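Local coordinates for putative lipoprotein (Campylobacter jejuni subsp. jejuni, PDB 2G5G) that binds two cofacial hemes in a manner linked to its dimerization, and probably serves in bacterial heme transport, at residues A[207-212]-A[237-242]; A[22-27]-A[259-264]; A[95-100]-A[134-139]. All blocks are in the same frame, centred on the assembly; numbering follows the deposited sequence.

Interaction 1: residues A[207-212]-A[237-242]; sequences VLVHHV and FKSSKK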
# COMPACT_ATOMS: atom_id res chain seq x y z
N VAL A 207 -14.35 -9.71 18.07
CA VAL A 207 -15.15 -10.84 17.56
C VAL A 207 -15.12 -12.01 18.57
O VAL A 207 -16.17 -12.64 18.87
CB VAL A 207 -14.70 -11.27 16.12
CG1 VAL A 207 -15.37 -12.57 15.66
CG2 VAL A 207 -14.92 -10.13 15.09
N LEU A 208 -13.94 -12.26 19.13
CA LEU A 208 -13.76 -13.45 19.97
C LEU A 208 -14.39 -13.25 21.36
O LEU A 208 -15.03 -14.15 21.91
CB LEU A 208 -12.26 -13.79 20.08
CG LEU A 208 -11.57 -14.15 18.76
CD1 LEU A 208 -10.06 -14.33 18.94
CD2 LEU A 208 -12.19 -15.45 18.15
N VAL A 209 -14.23 -12.05 21.87
CA VAL A 209 -14.68 -11.69 23.19
C VAL A 209 -16.21 -11.73 23.28
O VAL A 209 -16.77 -12.13 24.30
CB VAL A 209 -14.16 -10.29 23.53
CG1 VAL A 209 -15.01 -9.60 24.61
CG2 VAL A 209 -12.70 -10.39 23.96
N HIS A 210 -16.87 -11.31 22.20
CA HIS A 210 -18.34 -11.23 22.23
C HIS A 210 -19.06 -12.47 21.76
O HIS A 210 -20.28 -12.54 21.88
CB HIS A 210 -18.83 -9.95 21.54
CG HIS A 210 -18.34 -8.72 22.23
ND1 HIS A 210 -17.24 -8.00 21.78
CD2 HIS A 210 -18.75 -8.10 23.36
CE1 HIS A 210 -17.03 -6.99 22.59
NE2 HIS A 210 -17.92 -7.03 23.57
N HIS A 211 -18.33 -13.46 21.26
CA HIS A 211 -18.97 -14.64 20.70
C HIS A 211 -19.59 -15.52 21.80
O HIS A 211 -18.99 -15.73 22.85
CB HIS A 211 -18.00 -15.46 19.86
CG HIS A 211 -18.70 -16.41 18.95
ND1 HIS A 211 -19.64 -15.99 18.03
CD2 HIS A 211 -18.63 -17.76 18.83
CE1 HIS A 211 -20.12 -17.04 17.39
NE2 HIS A 211 -19.53 -18.13 17.86
N VAL A 212 -20.79 -16.05 21.54
CA VAL A 212 -21.51 -16.80 22.61
C VAL A 212 -21.16 -18.30 22.72
O VAL A 212 -21.57 -18.96 23.68
CB VAL A 212 -23.04 -16.62 22.49
CG1 VAL A 212 -23.39 -15.14 22.70
CG2 VAL A 212 -23.55 -17.13 21.14
N PHE A 237 -10.33 -5.74 26.75
CA PHE A 237 -11.79 -5.89 26.73
C PHE A 237 -12.41 -6.35 28.08
O PHE A 237 -13.64 -6.39 28.22
CB PHE A 237 -12.25 -6.84 25.58
CG PHE A 237 -12.48 -6.16 24.23
CD1 PHE A 237 -13.51 -5.23 24.06
CD2 PHE A 237 -11.69 -6.47 23.13
CE1 PHE A 237 -13.70 -4.63 22.84
CE2 PHE A 237 -11.89 -5.88 21.90
CZ PHE A 237 -12.90 -4.95 21.75
N LYS A 238 -11.56 -6.73 29.04
CA LYS A 238 -11.94 -7.24 30.37
C LYS A 238 -12.77 -8.53 30.26
O LYS A 238 -13.74 -8.71 30.98
CB LYS A 238 -12.67 -6.16 31.21
CG LYS A 238 -11.96 -4.82 31.21
CD LYS A 238 -11.06 -4.68 32.41
CE LYS A 238 -11.62 -3.61 33.35
NZ LYS A 238 -11.03 -3.66 34.76
N SER A 239 -12.37 -9.43 29.35
CA SER A 239 -13.00 -10.73 29.23
C SER A 239 -12.60 -11.63 30.40
O SER A 239 -11.44 -11.65 30.80
CB SER A 239 -12.57 -11.40 27.93
OG SER A 239 -13.29 -12.62 27.75
N SER A 240 -13.57 -12.38 30.95
CA SER A 240 -13.23 -13.46 31.87
C SER A 240 -13.16 -14.84 31.19
O SER A 240 -12.99 -15.85 31.87
CB SER A 240 -14.18 -13.53 33.05
OG SER A 240 -13.90 -12.49 33.97
N LYS A 241 -13.32 -14.88 29.87
CA LYS A 241 -13.18 -16.13 29.09
C LYS A 241 -11.82 -16.74 29.32
O LYS A 241 -10.81 -16.01 29.48
CB LYS A 241 -13.37 -15.90 27.59
CG LYS A 241 -14.83 -15.67 27.17
CD LYS A 241 -14.99 -15.65 25.68
CE LYS A 241 -16.48 -15.58 25.25
NZ LYS A 241 -16.45 -15.55 23.73
N LYS A 242 -11.77 -18.06 29.33
CA LYS A 242 -10.47 -18.74 29.39
C LYS A 242 -9.87 -18.76 28.00
O LYS A 242 -10.47 -19.30 27.06
CB LYS A 242 -10.63 -20.16 29.92
CG LYS A 242 -11.14 -20.15 31.38
CD LYS A 242 -11.64 -21.53 31.78
CE LYS A 242 -12.21 -21.51 33.20
NZ LYS A 242 -13.41 -20.58 33.29
O HOH W 1 -15.71 -12.16 26.80

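Interaction 2: residues A[22-27]-A[259-264]; sequences LDTHTQ and DYVLIY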
# COMPACT_ATOMS: atom_id res chain seq x y z
N LEU A 22 5.14 -28.92 23.08
CA LEU A 22 5.53 -28.49 24.40
C LEU A 22 4.44 -27.61 25.00
O LEU A 22 3.92 -26.74 24.34
CB LEU A 22 6.79 -27.63 24.34
CG LEU A 22 8.13 -28.28 24.01
CD1 LEU A 22 9.16 -27.16 23.96
CD2 LEU A 22 8.50 -29.31 25.07
N ASP A 23 4.13 -27.87 26.27
CA ASP A 23 3.52 -26.89 27.15
C ASP A 23 4.60 -25.80 27.35
O ASP A 23 5.70 -26.10 27.84
CB ASP A 23 3.22 -27.60 28.47
CG ASP A 23 2.54 -26.72 29.49
OD1 ASP A 23 2.83 -25.51 29.56
OD2 ASP A 23 1.73 -27.25 30.27
N THR A 24 4.32 -24.56 26.96
CA THR A 24 5.38 -23.53 27.07
C THR A 24 5.61 -23.02 28.52
O THR A 24 6.63 -22.38 28.80
CB THR A 24 5.08 -22.28 26.20
OG1 THR A 24 3.89 -21.66 26.69
CG2 THR A 24 4.99 -22.62 24.70
N HIS A 25 4.68 -23.30 29.42
CA HIS A 25 4.80 -22.81 30.79
C HIS A 25 5.86 -23.64 31.55
O HIS A 25 6.66 -23.10 32.34
CB HIS A 25 3.45 -22.89 31.50
CG HIS A 25 2.37 -22.05 30.86
ND1 HIS A 25 1.51 -21.27 31.59
CD2 HIS A 25 2.06 -21.83 29.56
CE1 HIS A 25 0.69 -20.62 30.77
NE2 HIS A 25 1.00 -20.95 29.53
N THR A 26 5.91 -24.93 31.24
CA THR A 26 6.77 -25.86 31.97
C THR A 26 7.86 -26.38 31.05
O THR A 26 8.79 -27.00 31.54
CB THR A 26 5.99 -27.10 32.45
OG1 THR A 26 5.31 -27.70 31.32
CG2 THR A 26 4.96 -26.75 33.54
N GLN A 27 7.74 -26.13 29.75
CA GLN A 27 8.59 -26.75 28.73
C GLN A 27 8.59 -28.29 28.82
O GLN A 27 9.58 -28.97 28.53
CB GLN A 27 10.03 -26.22 28.80
CG GLN A 27 10.14 -24.75 28.52
CD GLN A 27 11.56 -24.27 28.75
OE1 GLN A 27 12.39 -24.32 27.86
NE2 GLN A 27 11.82 -23.79 29.95
N ASP A 259 0.81 -20.74 24.71
CA ASP A 259 0.69 -21.69 25.83
C ASP A 259 1.14 -23.10 25.45
O ASP A 259 1.56 -23.90 26.30
CB ASP A 259 -0.75 -21.71 26.34
CG ASP A 259 -1.21 -20.33 26.80
OD1 ASP A 259 -0.56 -19.79 27.75
OD2 ASP A 259 -2.14 -19.75 26.18
N TYR A 260 1.03 -23.40 24.16
CA TYR A 260 1.51 -24.67 23.60
C TYR A 260 2.23 -24.35 22.31
O TYR A 260 1.87 -23.36 21.63
CB TYR A 260 0.35 -25.66 23.34
CG TYR A 260 -0.36 -26.05 24.62
CD1 TYR A 260 -1.50 -25.34 25.05
CD2 TYR A 260 0.12 -27.08 25.42
CE1 TYR A 260 -2.14 -25.68 26.23
CE2 TYR A 260 -0.52 -27.43 26.62
CZ TYR A 260 -1.64 -26.71 27.01
OH TYR A 260 -2.30 -26.96 28.20
N VAL A 261 3.23 -25.16 21.95
CA VAL A 261 3.86 -24.94 20.68
C VAL A 261 4.08 -26.30 20.03
O VAL A 261 4.45 -27.27 20.69
CB VAL A 261 5.16 -24.02 20.80
CG1 VAL A 261 6.17 -24.63 21.74
CG2 VAL A 261 5.74 -23.69 19.42
N LEU A 262 3.76 -26.37 18.74
CA LEU A 262 4.04 -27.56 17.97
C LEU A 262 5.36 -27.38 17.30
O LEU A 262 5.61 -26.35 16.68
CB LEU A 262 2.95 -27.82 16.92
CG LEU A 262 1.83 -28.69 17.47
CD1 LEU A 262 0.95 -27.79 18.36
CD2 LEU A 262 0.98 -29.30 16.31
N ILE A 263 6.23 -28.37 17.46
CA ILE A 263 7.61 -28.27 17.00
C ILE A 263 7.81 -29.39 15.99
O ILE A 263 7.50 -30.54 16.30
CB ILE A 263 8.63 -28.39 18.16
CG1 ILE A 263 8.48 -27.20 19.13
CG2 ILE A 263 10.08 -28.45 17.61
CD1 ILE A 263 9.19 -27.39 20.45
N TYR A 264 8.28 -29.03 14.81
CA TYR A 264 8.35 -29.96 13.67
C TYR A 264 9.78 -30.47 13.43
O TYR A 264 10.74 -29.73 13.61
CB TYR A 264 7.81 -29.29 12.40
CG TYR A 264 6.38 -28.84 12.53
CD1 TYR A 264 6.07 -27.51 12.83
CD2 TYR A 264 5.33 -29.74 12.36
CE1 TYR A 264 4.76 -27.09 12.97
CE2 TYR A 264 3.99 -29.33 12.49
CZ TYR A 264 3.72 -28.00 12.79
OH TYR A 264 2.41 -27.58 12.93
O HOH W 2 -0.53 -28.56 29.84
O HOH W 3 0.15 -24.28 28.81

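Interaction 3: residues A[95-100]-A[134-139]; sequences KAFKNK and KSKILG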
# COMPACT_ATOMS: atom_id res chain seq x y z
N LYS A 95 -25.50 -16.90 5.87
CA LYS A 95 -26.22 -17.49 4.72
C LYS A 95 -25.56 -18.76 4.23
O LYS A 95 -26.23 -19.76 4.01
CB LYS A 95 -26.36 -16.49 3.58
CG LYS A 95 -27.12 -15.24 4.01
CD LYS A 95 -27.39 -14.28 2.85
CE LYS A 95 -28.44 -13.26 3.26
NZ LYS A 95 -28.32 -12.01 2.46
N ALA A 96 -24.23 -18.74 4.09
CA ALA A 96 -23.47 -19.94 3.73
C ALA A 96 -23.63 -21.05 4.77
O ALA A 96 -23.77 -22.23 4.41
CB ALA A 96 -21.99 -19.61 3.52
N PHE A 97 -23.61 -20.68 6.05
CA PHE A 97 -23.83 -21.61 7.14
C PHE A 97 -25.22 -22.27 6.99
O PHE A 97 -25.37 -23.48 7.15
CB PHE A 97 -23.73 -20.90 8.50
CG PHE A 97 -24.02 -21.80 9.67
CD1 PHE A 97 -23.08 -22.75 10.07
CD2 PHE A 97 -25.23 -21.73 10.36
CE1 PHE A 97 -23.33 -23.60 11.14
CE2 PHE A 97 -25.49 -22.57 11.44
CZ PHE A 97 -24.54 -23.51 11.84
N LYS A 98 -26.21 -21.42 6.72
CA LYS A 98 -27.60 -21.83 6.49
C LYS A 98 -27.69 -22.77 5.28
O LYS A 98 -28.29 -23.84 5.39
CB LYS A 98 -28.47 -20.58 6.31
CG LYS A 98 -29.99 -20.84 6.30
CD LYS A 98 -30.78 -19.59 6.72
CE LYS A 98 -30.48 -19.20 8.19
NZ LYS A 98 -31.69 -18.67 8.90
N ASN A 99 -27.05 -22.39 4.17
CA ASN A 99 -27.09 -23.15 2.91
C ASN A 99 -26.00 -24.21 2.76
O ASN A 99 -25.73 -24.68 1.65
CB ASN A 99 -26.99 -22.24 1.68
CG ASN A 99 -27.88 -21.03 1.77
OD1 ASN A 99 -28.94 -21.07 2.37
ND2 ASN A 99 -27.43 -19.94 1.19
N LYS A 100 -25.39 -24.57 3.88
CA LYS A 100 -24.32 -25.56 3.95
C LYS A 100 -24.47 -26.75 2.97
O LYS A 100 -23.55 -27.06 2.20
CB LYS A 100 -24.24 -26.08 5.38
CG LYS A 100 -22.93 -26.67 5.75
CD LYS A 100 -22.86 -26.95 7.24
CE LYS A 100 -22.45 -25.71 8.03
NZ LYS A 100 -21.77 -26.18 9.26
N LYS A 134 -20.21 -29.18 12.04
CA LYS A 134 -21.24 -28.40 12.72
C LYS A 134 -20.80 -26.97 13.08
O LYS A 134 -21.58 -26.20 13.66
CB LYS A 134 -21.67 -29.17 13.96
CG LYS A 134 -22.45 -30.43 13.61
CD LYS A 134 -22.77 -31.21 14.84
CE LYS A 134 -23.93 -32.13 14.54
NZ LYS A 134 -24.67 -32.52 15.77
N SER A 135 -19.55 -26.62 12.76
CA SER A 135 -19.04 -25.28 13.07
C SER A 135 -19.59 -24.21 12.15
O SER A 135 -19.82 -24.46 10.97
CB SER A 135 -17.51 -25.25 12.94
OG SER A 135 -16.93 -26.06 13.93
N LYS A 136 -19.78 -23.02 12.69
CA LYS A 136 -19.98 -21.86 11.85
C LYS A 136 -18.66 -21.11 11.63
O LYS A 136 -17.84 -20.94 12.56
CB LYS A 136 -21.04 -20.91 12.42
CG LYS A 136 -21.39 -19.76 11.47
CD LYS A 136 -22.73 -19.15 11.77
CE LYS A 136 -22.58 -18.06 12.79
NZ LYS A 136 -23.86 -17.30 12.94
N ILE A 137 -18.44 -20.66 10.40
CA ILE A 137 -17.28 -19.79 10.11
C ILE A 137 -17.59 -18.34 10.41
O ILE A 137 -18.58 -17.77 9.90
CB ILE A 137 -16.73 -19.99 8.65
CG1 ILE A 137 -16.14 -21.39 8.53
CG2 ILE A 137 -15.68 -18.92 8.32
CD1 ILE A 137 -15.70 -21.83 7.14
N LEU A 138 -16.73 -17.72 11.22
CA LEU A 138 -16.86 -16.31 11.55
C LEU A 138 -15.77 -15.49 10.85
O LEU A 138 -14.62 -15.93 10.77
CB LEU A 138 -16.76 -16.10 13.08
CG LEU A 138 -17.54 -17.04 14.01
CD1 LEU A 138 -17.16 -16.77 15.50
CD2 LEU A 138 -19.07 -16.93 13.78
N GLY A 139 -16.14 -14.31 10.34
CA GLY A 139 -15.15 -13.31 9.88
C GLY A 139 -14.59 -12.57 11.08
O GLY A 139 -15.35 -12.05 11.90

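Interaction 1: residues A[207-212]-A[237-242]
Val209 lays both of its methyls against CB of Phe237, CG2 at 3.9 Å, and the same CG2 also meets CB of Ser239. A beta-branched side chain suits this spot because CG2 can serve the loop while CG1, besides touching Phe237, sits over the centre of the His210 ring, 3.8 Å above its plane. That imidazole in turn presents its edge to the face of Phe237: the planes stand at 84°, the centroids are 5.6 Å apart, and CE1 of His210 leads the approach. Its ND1 bonds to the carbonyl of Asp206, one turn back.

Lys241, farther along the loop, reaches the same helix end with its chain extended beyond CG. NZ gives a bond of 2.7 Å to Leu208 O, met nearly along the C=O axis, and a second of 2.7 Å to His211 O, which it meets in the carbonyl plane on a lone pair; Val209 O adds a weak third. A lysine fits here because carbonyls of the last turn have few amide donors ahead of them, Leu208 O receiving at most a weak bond from His211 N, and its positive charge would interact favourably with the partial negative charge of the helix C-terminus. Water 1 joins Val209 O to Ser239 OG, and the same OG accepts the amide of Lys241, N to OG 3.1 Å.

This last bond closes an ST turn, and Lys238 ends helix 230-236 in a Schellman motif; so shaped, the loop before strand 243-248 brings a lysine to the C-terminal carbonyls of helix 187-210.

Interaction 2: residues A[22-27]-A[259-264]
The His25 ring meets Asp259 at its edge: OD1 lies in the ring plane, and NE2 donates to it over 2.6 Å. The carboxylate uses its anti lone pair and is turned 41° from the imidazole. OD1 also forms a salt bridge with Lys226, and OD2 takes the amide of Val245; a carboxylate suits a place where one oxygen must accept from both an imidazole N-H and a lysine. The Tyr260 ring has water 3 over one face, offset toward the rim, while CD2 comes within 3.8 Å of CA of Asp23. Water 3 donates to Asp259 O and weakly to Asp23 OD1; water 2 joins Asp23 OD2 to Tyr260 OH.

Leu22 and Val261 form an antiparallel hydrogen-bonded pair, Leu22 N to Val261 O at 3.0 Å and Val261 N to Leu22 O at 2.9 Å. Asp23 and Tyr260 follow as a non-hydrogen-bonded pair. On the face bearing Leu22 and Val261, aliphatic chains suit the place: CD1 of Leu22 packs 3.5 Å from CD1 of Ile263, and Thr24 CG2 lies against Val261 CG1.

As strand 19-23 ends, Asp23 CG stands anti to the backbone N (chi1 -179°), and OD1 accepts the amide of His25 in an Asx turn. Thr24 N then bonds to Asp259 O from above the carbonyl plane, and its hydroxyl bonds to Ser258 O.

In the sheet, strand 260-264 lies between 19-23 and 243-248, antiparallel to the first and parallel to the second, with Tyr260 packed on Met35, Glu38 and Leu39 of helix 32-39.

Interaction 3: residues A[95-100]-A[134-139]
Phe97 CG stands anti to the backbone N (chi1 177°), sending the ring from the last turn of helix 90-98 toward Lys136, whose own CG is likewise anti. The two side chains cross at about a right angle. CB of Lys136 comes within 3.6 Å of CD1 of Phe97, and CD sits over the same ring, 4.0 Å from its centroid and 25° off the normal, a CH-pi contact displaced toward the rim. A lysine serves well here: its methylenes cover an aromatic face while the ammonium group continues past it to a salt bridge with Asp94, one turn earlier in the helix. The cation-pi attraction of that ammonium group to the ring is long and at most weak. The rim of Phe97 meets backbone oxygen, with CE1 3.6 Å from Ser135 O.

This contact packs the C-terminal end of helix 90-98 against the residues that lead into strand 137-141, the outermost strand at one end of the mixed beta sheet of this alpha/beta fold, paired with 78-82.

Lys100, three residues on from Phe97 and with its chain bent at chi3, has NZ 3.1 Å from Ser135 O, above the carbonyl plane (37° out of it). The same NZ donates to Ser133 O, so carbonyls of the turn after helix 124-131 share it. Ser135 points its CB away from segment 95-100, and its OG bonds to Phe78 O.

Interactions 1 and 3 touch: His211 CE1 packs 3.5 Å from Leu138 CD1, and Val207 CG2 lies 3.8 Å from Gly139 O. Asp79 joins them further, its two carboxylate oxygens bonding to His211 NE2 and to Lys136 N. Interaction 2 stands apart, its centre about 24 Å from that of interaction 1 and about 32 Å from that of interaction 3; it and interaction 3 reach the same sheet on opposite sides of the chain's centre. Along the sequence, interaction 2 closes a loop that contains both others. The heme pocket includes Leu189, Leu193 and Ile196, which belong to helix 187-210, the helix whose C-terminal end takes part in interaction 1.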